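Periplasmic iron-binding protein (Synechocystis sp., PDB 2VOZ) binds ferric iron in the periplasm, probably as a substrate-binding subunit of an ABC transporter that imports the metal. Local coordinates at residues 95-109 against 116-128. Sequence-based numbering, arbitrary orientation.
Sequences EQAGLFQPVRSGKLN and LRHPDGLWYGFTQ
Trp-123 NE1 donates to Glu-95 OE2 at 2.8 Å. The bond is fairly straight (162°) and close to the indole plane, but reaches the carboxylate on its anti side, tilted out of its plane. Glu-95, extended beyond CG, also brings OE1 to 3.2 Å from His-118 CE1. On the backbone, Val-103 N gives a nearly linear bond to Gly-121 O (3.1 Å), and one water donates to both Gln-101 O and Leu-122 O. Tyr-124 OH lies 2.8 Å from Val-103 O and hydrogen-bonds a second water, which accepts from Ser-105 N. In helix 106-111, Asn-109 O takes a weak bond from Arg-117 NH2, whose neighbouring NE donates to Ile-112 O.

The apolar contacts centre on Leu-108 CD1, which sits squarely over the Tyr-124 ring, 3.8 Å from its centroid, a CH-pi contact, while Val-103 CG2 comes to 3.7 Å from Tyr-124 CE1. With an alanine in place of Tyr-124, Leu-108 CD1 would probably lose the ring face it rests on, and the water its phenol partner. Leu-122 CD2 lies against Pro-102 CD, and Phe-100 CE1 meets Trp-123 CD1 obliquely, the planes 58° apart.

The end of helix 88-96, the loop after it and the start of helix 106-111 thus pack against the type I turn from His-118 to Gly-121 and the residues leading into strand 124-136, within one lobe of the periplasmic binding protein fold.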
ATOM      1  N   GLU B  95       0.719 -30.283   9.763  1.00 13.18           N
ATOM      2  CA  GLU B  95       0.939 -31.355  10.707  1.00 15.78           C
ATOM      3  C   GLU B  95       1.170 -32.662   9.959  1.00 16.94           C
ATOM      4  O   GLU B  95       2.091 -33.441  10.256  1.00 16.68           O
ATOM      5  CB  GLU B  95      -0.365 -31.452  11.474  1.00 17.37           C
ATOM      6  CG  GLU B  95      -0.319 -31.522  12.934  1.00 21.92           C
ATOM      7  CD  GLU B  95      -1.672 -32.022  13.406  1.00 23.09           C
ATOM      8  OE1 GLU B  95      -1.773 -33.248  13.650  1.00 23.71           O
ATOM      9  OE2 GLU B  95      -2.638 -31.221  13.414  1.00 18.56           O
ATOM     10  N   GLN B  96       0.352 -32.891   8.942  1.00 17.26           N
ATOM     11  CA  GLN B  96       0.403 -34.124   8.178  1.00 19.76           C
ATOM     12  C   GLN B  96       1.691 -34.235   7.357  1.00 19.49           C
ATOM     13  O   GLN B  96       2.209 -35.354   7.182  1.00 20.71           O
ATOM     14  CB  GLN B  96      -0.884 -34.275   7.368  1.00 20.64           C
ATOM     15  CG  GLN B  96      -2.101 -34.321   8.348  1.00 23.41           C
ATOM     16  CD  GLN B  96      -2.150 -35.603   9.163  1.00 27.00           C
ATOM     17  OE1 GLN B  96      -2.352 -36.660   8.601  1.00 28.00           O
ATOM     18  NE2 GLN B  96      -1.969 -35.511  10.487  1.00 30.08           N
ATOM     19  N   ALA B  97       2.210 -33.085   6.895  1.00 17.80           N
ATOM     20  CA  ALA B  97       3.511 -32.984   6.224  1.00 16.53           C
ATOM     21  C   ALA B  97       4.679 -33.106   7.238  1.00 15.99           C
ATOM     22  O   ALA B  97       5.875 -33.047   6.878  1.00 16.36           O
ATOM     23  CB  ALA B  97       3.587 -31.698   5.481  1.00 16.57           C
ATOM     24  N   GLY B  98       4.323 -33.253   8.509  1.00 14.73           N
ATOM     25  CA  GLY B  98       5.320 -33.441   9.563  1.00 14.77           C
ATOM     26  C   GLY B  98       6.131 -32.195   9.844  1.00 13.83           C
ATOM     27  O   GLY B  98       7.310 -32.281  10.216  1.00 15.27           O
ATOM     28  N   LEU B  99       5.488 -31.027   9.731  1.00 12.20           N
ATOM     29  CA  LEU B  99       6.238 -29.768   9.763  1.00 11.75           C
ATOM     30  C   LEU B  99       6.510 -29.231  11.163  1.00 10.73           C
ATOM     31  O   LEU B  99       7.426 -28.424  11.335  1.00 10.03           O
ATOM     32  CB  LEU B  99       5.527 -28.687   8.932  1.00 11.62           C
ATOM     33  CG  LEU B  99       5.506 -28.983   7.416  1.00 12.95           C
ATOM     34  CD1 LEU B  99       5.107 -27.739   6.657  1.00 14.37           C
ATOM     35  CD2 LEU B  99       6.862 -29.493   6.919  1.00 14.57           C
ATOM     36  N   PHE B 100       5.671 -29.622  12.127  1.00 10.59           N
ATOM     37  CA  PHE B 100       5.708 -29.057  13.485  1.00 10.55           C
ATOM     38  C   PHE B 100       6.444 -29.948  14.471  1.00 11.47           C
ATOM     39  O   PHE B 100       6.420 -31.183  14.369  1.00 12.51           O
ATOM     40  CB  PHE B 100       4.288 -28.826  14.033  1.00 11.01           C
ATOM     41  CG  PHE B 100       3.513 -27.742  13.307  1.00 10.47           C
ATOM     42  CD1 PHE B 100       2.262 -28.028  12.780  1.00  9.82           C
ATOM     43  CD2 PHE B 100       4.010 -26.442  13.218  1.00  9.34           C
ATOM     44  CE1 PHE B 100       1.502 -27.041  12.100  1.00 10.51           C
ATOM     45  CE2 PHE B 100       3.269 -25.426  12.507  1.00  8.72           C
ATOM     46  CZ  PHE B 100       2.009 -25.758  11.967  1.00  7.88           C
ATOM     47  N   GLN B 101       7.104 -29.295  15.425  1.00 12.20           N
ATOM     48  CA  GLN B 101       7.547 -29.992  16.635  1.00 12.83           C
ATOM     49  C   GLN B 101       6.649 -29.618  17.803  1.00 13.01           C
ATOM     50  O   GLN B 101       6.196 -28.477  17.909  1.00 11.55           O
ATOM     51  CB  GLN B 101       8.990 -29.663  16.990  1.00 12.96           C
ATOM     52  CG  GLN B 101       9.334 -28.192  17.203  1.00 12.11           C
ATOM     53  CD  GLN B 101      10.774 -27.987  17.607  1.00 14.87           C
ATOM     54  OE1 GLN B 101      11.221 -28.490  18.660  1.00 16.80           O
ATOM     55  NE2 GLN B 101      11.506 -27.229  16.802  1.00 12.10           N
ATOM     56  N   PRO B 102       6.469 -30.554  18.728  1.00 13.00           N
ATOM     57  CA  PRO B 102       5.697 -30.189  19.920  1.00 13.68           C
ATOM     58  C   PRO B 102       6.466 -29.257  20.839  1.00 14.42           C
ATOM     59  O   PRO B 102       7.696 -29.345  20.971  1.00 14.90           O
ATOM     60  CB  PRO B 102       5.425 -31.534  20.602  1.00 13.92           C
ATOM     61  CG  PRO B 102       6.587 -32.431  20.157  1.00 14.42           C
ATOM     62  CD  PRO B 102       6.936 -31.956  18.743  1.00 13.62           C
ATOM     63  N   VAL B 103       5.758 -28.301  21.399  1.00 13.76           N
ATOM     64  CA  VAL B 103       6.371 -27.465  22.425  1.00 16.18           C
ATOM     65  C   VAL B 103       5.544 -27.535  23.695  1.00 16.20           C
ATOM     66  O   VAL B 103       4.321 -27.764  23.650  1.00 15.57           O
ATOM     67  CB  VAL B 103       6.596 -26.011  21.968  1.00 16.57           C
ATOM     68  CG1 VAL B 103       7.540 -25.945  20.734  1.00 18.88           C
ATOM     69  CG2 VAL B 103       5.304 -25.347  21.695  1.00 19.61           C
ATOM     70  N   ARG B 104       6.233 -27.348  24.816  1.00 16.24           N
ATOM     71  CA  ARG B 104       5.611 -27.391  26.122  1.00 17.27           C
ATOM     72  C   ARG B 104       5.878 -26.044  26.763  1.00 17.24           C
ATOM     73  O   ARG B 104       7.013 -25.710  27.114  1.00 19.21           O
ATOM     74  CB  ARG B 104       6.214 -28.552  26.937  1.00 17.55           C
ATOM     75  N   SER B 105       4.828 -25.252  26.892  1.00 17.30           N
ATOM     76  CA  SER B 105       4.933 -23.928  27.447  1.00 17.12           C
ATOM     77  C   SER B 105       3.851 -23.763  28.466  1.00 17.82           C
ATOM     78  O   SER B 105       2.650 -23.833  28.140  1.00 16.53           O
ATOM     79  CB  SER B 105       4.741 -22.865  26.359  1.00 16.54           C
ATOM     80  OG  SER B 105       4.479 -21.620  26.981  1.00 16.11           O
ATOM     81  N   GLY B 106       4.276 -23.514  29.704  1.00 18.20           N
ATOM     82  CA  GLY B 106       3.351 -23.142  30.758  1.00 19.01           C
ATOM     83  C   GLY B 106       2.413 -22.006  30.409  1.00 17.95           C
ATOM     84  O   GLY B 106       1.223 -22.153  30.603  1.00 17.66           O
ATOM     85  N   LYS B 107       2.943 -20.886  29.899  1.00 18.37           N
ATOM     86  CA  LYS B 107       2.107 -19.736  29.540  1.00 18.36           C
ATOM     87  C   LYS B 107       1.066 -20.072  28.489  1.00 17.21           C
ATOM     88  O   LYS B 107      -0.087 -19.695  28.621  1.00 17.01           O
ATOM     89  CB  LYS B 107       2.934 -18.531  29.080  1.00 19.42           C
ATOM     90  CG  LYS B 107       3.652 -17.798  30.189  1.00 21.98           C
ATOM     91  N   LEU B 108       1.463 -20.784  27.433  1.00 15.47           N
ATOM     92  CA  LEU B 108       0.491 -21.161  26.417  1.00 14.72           C
ATOM     93  C   LEU B 108      -0.555 -22.075  26.978  1.00 15.22           C
ATOM     94  O   LEU B 108      -1.744 -21.904  26.720  1.00 14.60           O
ATOM     95  CB  LEU B 108       1.173 -21.845  25.230  1.00 14.85           C
ATOM     96  CG  LEU B 108       2.135 -20.998  24.403  1.00 14.70           C
ATOM     97  CD1 LEU B 108       2.755 -21.858  23.297  1.00 12.20           C
ATOM     98  CD2 LEU B 108       1.452 -19.733  23.807  1.00 12.00           C
ATOM     99  N   ASN B 109      -0.129 -23.066  27.761  1.00 15.44           N
ATOM    100  CA  ASN B 109      -1.117 -23.978  28.329  1.00 17.31           C
ATOM    101  C   ASN B 109      -2.103 -23.285  29.269  1.00 17.10           C
ATOM    102  O   ASN B 109      -3.300 -23.592  29.262  1.00 17.48           O
ATOM    103  CB  ASN B 109      -0.444 -25.129  29.063  1.00 17.42           C
ATOM    104  CG  ASN B 109       0.263 -26.084  28.130  1.00 20.22           C
ATOM    105  OD1 ASN B 109       1.112 -26.870  28.574  1.00 26.69           O
ATOM    106  ND2 ASN B 109      -0.049 -26.019  26.844  1.00 18.18           N
ATOM    107  N   LEU B 116      -8.786 -24.896  21.856  1.00 10.52           N
ATOM    108  CA  LEU B 116      -8.314 -24.070  20.743  1.00 10.07           C
ATOM    109  C   LEU B 116      -6.834 -24.304  20.456  1.00 10.77           C
ATOM    110  O   LEU B 116      -6.180 -23.505  19.787  1.00 10.50           O
ATOM    111  CB  LEU B 116      -8.568 -22.601  21.066  1.00 10.21           C
ATOM    112  CG  LEU B 116     -10.054 -22.289  21.318  1.00  9.39           C
ATOM    113  CD1 LEU B 116     -10.166 -20.841  21.626  1.00 11.93           C
ATOM    114  CD2 LEU B 116     -10.948 -22.674  20.133  1.00 12.12           C
ATOM    115  N   ARG B 117      -6.314 -25.427  20.951  1.00 10.67           N
ATOM    116  CA  ARG B 117      -4.931 -25.813  20.665  1.00 11.59           C
ATOM    117  C   ARG B 117      -4.808 -27.298  20.496  1.00 11.40           C
ATOM    118  O   ARG B 117      -5.677 -28.054  20.930  1.00 11.28           O
ATOM    119  CB  ARG B 117      -3.958 -25.336  21.750  1.00 10.55           C
ATOM    120  CG  ARG B 117      -4.394 -25.624  23.199  1.00 14.23           C
ATOM    121  CD  ARG B 117      -3.375 -25.003  24.157  1.00 14.51           C
ATOM    122  NE  ARG B 117      -3.858 -24.896  25.553  1.00 17.60           N
ATOM    123  CZ  ARG B 117      -3.855 -25.902  26.418  1.00 19.69           C
ATOM    124  NH1 ARG B 117      -3.419 -27.097  26.041  1.00 20.48           N
ATOM    125  NH2 ARG B 117      -4.305 -25.731  27.652  1.00 22.10           N
ATOM    126  N   HIS B 118      -3.740 -27.723  19.830  1.00 10.79           N
ATOM    127  CA  HIS B 118      -3.578 -29.133  19.536  1.00 11.54           C
ATOM    128  C   HIS B 118      -3.278 -29.919  20.818  1.00 12.83           C
ATOM    129  O   HIS B 118      -2.473 -29.475  21.635  1.00 12.73           O
ATOM    130  CB  HIS B 118      -2.465 -29.292  18.496  1.00 12.58           C
ATOM    131  CG  HIS B 118      -2.342 -30.681  17.987  1.00 13.22           C
ATOM    132  ND1 HIS B 118      -2.896 -31.100  16.794  1.00 16.70           N
ATOM    133  CD2 HIS B 118      -1.790 -31.774  18.557  1.00 13.06           C
ATOM    134  CE1 HIS B 118      -2.656 -32.391  16.637  1.00 12.60           C
ATOM    135  NE2 HIS B 118      -1.990 -32.822  17.693  1.00 16.83           N
ATOM    136  N   PRO B 119      -3.923 -31.090  20.988  1.00 13.64           N
ATOM    137  CA  PRO B 119      -3.748 -31.866  22.205  1.00 14.01           C
ATOM    138  C   PRO B 119      -2.298 -32.274  22.479  1.00 14.89           C
ATOM    139  O   PRO B 119      -1.963 -32.563  23.632  1.00 16.85           O
ATOM    140  CB  PRO B 119      -4.615 -33.117  21.937  1.00 14.94           C
ATOM    141  CG  PRO B 119      -5.649 -32.662  20.978  1.00 16.40           C
ATOM    142  CD  PRO B 119      -4.872 -31.748  20.065  1.00 14.07           C
ATOM    143  N   ASP B 120      -1.443 -32.303  21.463  1.00 14.43           N
ATOM    144  CA  ASP B 120      -0.055 -32.729  21.639  1.00 15.49           C
ATOM    145  C   ASP B 120       0.904 -31.556  21.611  1.00 15.46           C
ATOM    146  O   ASP B 120       2.141 -31.735  21.576  1.00 16.74           O
ATOM    147  CB  ASP B 120       0.322 -33.776  20.579  1.00 16.09           C
ATOM    148  CG  ASP B 120      -0.492 -35.027  20.696  1.00 20.17           C
ATOM    149  OD1 ASP B 120      -0.760 -35.446  21.842  1.00 23.79           O
ATOM    150  OD2 ASP B 120      -0.880 -35.585  19.648  1.00 22.85           O
ATOM    151  N   GLY B 121       0.355 -30.341  21.628  1.00 13.15           N
ATOM    152  CA  GLY B 121       1.193 -29.137  21.673  1.00 11.76           C
ATOM    153  C   GLY B 121       1.895 -28.780  20.371  1.00 11.67           C
ATOM    154  O   GLY B 121       2.865 -28.029  20.369  1.00 12.50           O
ATOM    155  N   LEU B 122       1.376 -29.294  19.264  1.00 10.44           N
ATOM    156  CA  LEU B 122       1.977 -29.077  17.949  1.00 10.23           C
ATOM    157  C   LEU B 122       1.674 -27.691  17.392  1.00 10.48           C
ATOM    158  O   LEU B 122       2.473 -27.135  16.642  1.00 10.49           O
ATOM    159  CB  LEU B 122       1.487 -30.145  16.981  1.00 11.83           C
ATOM    160  CG  LEU B 122       2.047 -31.562  17.160  1.00 13.18           C
ATOM    161  CD1 LEU B 122       1.376 -32.509  16.161  1.00 17.64           C
ATOM    162  CD2 LEU B 122       3.559 -31.529  16.993  1.00 14.74           C
ATOM    163  N   TRP B 123       0.492 -27.164  17.723  1.00  9.90           N
ATOM    164  CA  TRP B 123       0.128 -25.813  17.275  1.00  9.34           C
ATOM    165  C   TRP B 123      -0.977 -25.253  18.161  1.00  8.29           C
ATOM    166  O   TRP B 123      -1.609 -25.999  18.946  1.00  8.45           O
ATOM    167  CB  TRP B 123      -0.240 -25.792  15.781  1.00  9.87           C
ATOM    168  CG  TRP B 123      -1.272 -26.821  15.331  1.00  8.91           C
ATOM    169  CD1 TRP B 123      -1.023 -27.955  14.596  1.00 10.06           C
ATOM    170  CD2 TRP B 123      -2.687 -26.808  15.583  1.00 10.29           C
ATOM    171  NE1 TRP B 123      -2.195 -28.636  14.364  1.00 11.15           N
ATOM    172  CE2 TRP B 123      -3.229 -27.952  14.949  1.00 10.86           C
ATOM    173  CE3 TRP B 123      -3.552 -25.937  16.271  1.00 10.88           C
ATOM    174  CZ2 TRP B 123      -4.582 -28.260  14.994  1.00 12.21           C
ATOM    175  CZ3 TRP B 123      -4.940 -26.255  16.324  1.00 11.93           C
ATOM    176  CH2 TRP B 123      -5.421 -27.417  15.677  1.00 11.44           C
ATOM    177  N   TYR B 124      -1.188 -23.935  18.037  1.00  7.90           N
ATOM    178  CA  TYR B 124      -1.979 -23.177  19.010  1.00  9.09           C
ATOM    179  C   TYR B 124      -2.832 -22.168  18.276  1.00  9.56           C
ATOM    180  O   TYR B 124      -2.337 -21.489  17.380  1.00  9.53           O
ATOM    181  CB  TYR B 124      -1.031 -22.415  19.969  1.00  9.48           C
ATOM    182  CG  TYR B 124      -0.187 -23.392  20.723  1.00 11.77           C
ATOM    183  CD1 TYR B 124       0.958 -23.918  20.161  1.00 11.03           C
ATOM    184  CD2 TYR B 124      -0.587 -23.844  21.984  1.00  8.66           C
ATOM    185  CE1 TYR B 124       1.746 -24.897  20.868  1.00 10.84           C
ATOM    186  CE2 TYR B 124       0.163 -24.819  22.688  1.00 11.17           C
ATOM    187  CZ  TYR B 124       1.317 -25.330  22.123  1.00 11.59           C
ATOM    188  OH  TYR B 124       2.048 -26.277  22.794  1.00 13.83           O
ATOM    189  N   GLY B 125      -4.113 -22.088  18.619  1.00  9.41           N
ATOM    190  CA  GLY B 125      -4.956 -21.009  18.041  1.00  9.25           C
ATOM    191  C   GLY B 125      -4.650 -19.679  18.703  1.00  9.03           C
ATOM    192  O   GLY B 125      -4.445 -19.611  19.927  1.00  8.90           O
ATOM    193  N   PHE B 126      -4.535 -18.634  17.873  1.00  8.79           N
ATOM    194  CA  PHE B 126      -4.340 -17.286  18.380  1.00  9.28           C
ATOM    195  C   PHE B 126      -5.488 -16.323  18.106  1.00  9.57           C
ATOM    196  O   PHE B 126      -5.587 -15.305  18.794  1.00 10.37           O
ATOM    197  CB  PHE B 126      -3.007 -16.722  17.908  1.00  9.53           C
ATOM    198  CG  PHE B 126      -1.860 -17.423  18.524  1.00  9.73           C
ATOM    199  CD1 PHE B 126      -1.507 -17.148  19.869  1.00  8.85           C
ATOM    200  CD2 PHE B 126      -1.191 -18.411  17.832  1.00  9.05           C
ATOM    201  CE1 PHE B 126      -0.448 -17.820  20.474  1.00  9.43           C
ATOM    202  CE2 PHE B 126      -0.158 -19.122  18.442  1.00  8.49           C
ATOM    203  CZ  PHE B 126       0.218 -18.813  19.756  1.00  8.80           C
ATOM    204  N   THR B 127      -6.317 -16.611  17.102  1.00  8.48           N
ATOM    205  CA  THR B 127      -7.594 -15.889  16.947  1.00  8.29           C
ATOM    206  C   THR B 127      -8.641 -16.926  16.639  1.00  7.81           C
ATOM    207  O   THR B 127      -8.305 -18.057  16.270  1.00  7.82           O
ATOM    208  CB  THR B 127      -7.545 -14.868  15.772  1.00  9.56           C
ATOM    209  OG1 THR B 127      -7.437 -15.594  14.552  1.00 13.02           O
ATOM    210  CG2 THR B 127      -6.369 -13.921  15.954  1.00 13.58           C
ATOM    211  N   GLN B 128      -9.908 -16.552  16.752  1.00  7.47           N
ATOM    212  CA  GLN B 128     -10.969 -17.445  16.365  1.00  7.86           C
ATOM    213  C   GLN B 128     -12.045 -16.705  15.577  1.00  8.47           C
ATOM    214  O   GLN B 128     -12.173 -15.480  15.666  1.00  8.71           O
ATOM    215  CB  GLN B 128     -11.535 -18.198  17.573  1.00 10.23           C
ATOM    216  CG  GLN B 128     -12.181 -17.357  18.566  1.00 10.67           C
ATOM    217  CD  GLN B 128     -12.608 -18.121  19.839  1.00 10.88           C
ATOM    218  OE1 GLN B 128     -13.180 -19.210  19.781  1.00 11.55           O
ATOM    219  NE2 GLN B 128     -12.329 -17.530  20.983  1.00 11.18           N
TER
HETATM  220  O   HOH W   1       4.762 -26.183  18.006  1.00 10.68           O
HETATM  221  O   HOH W   2       2.601 -25.804  25.470  1.00 21.25           O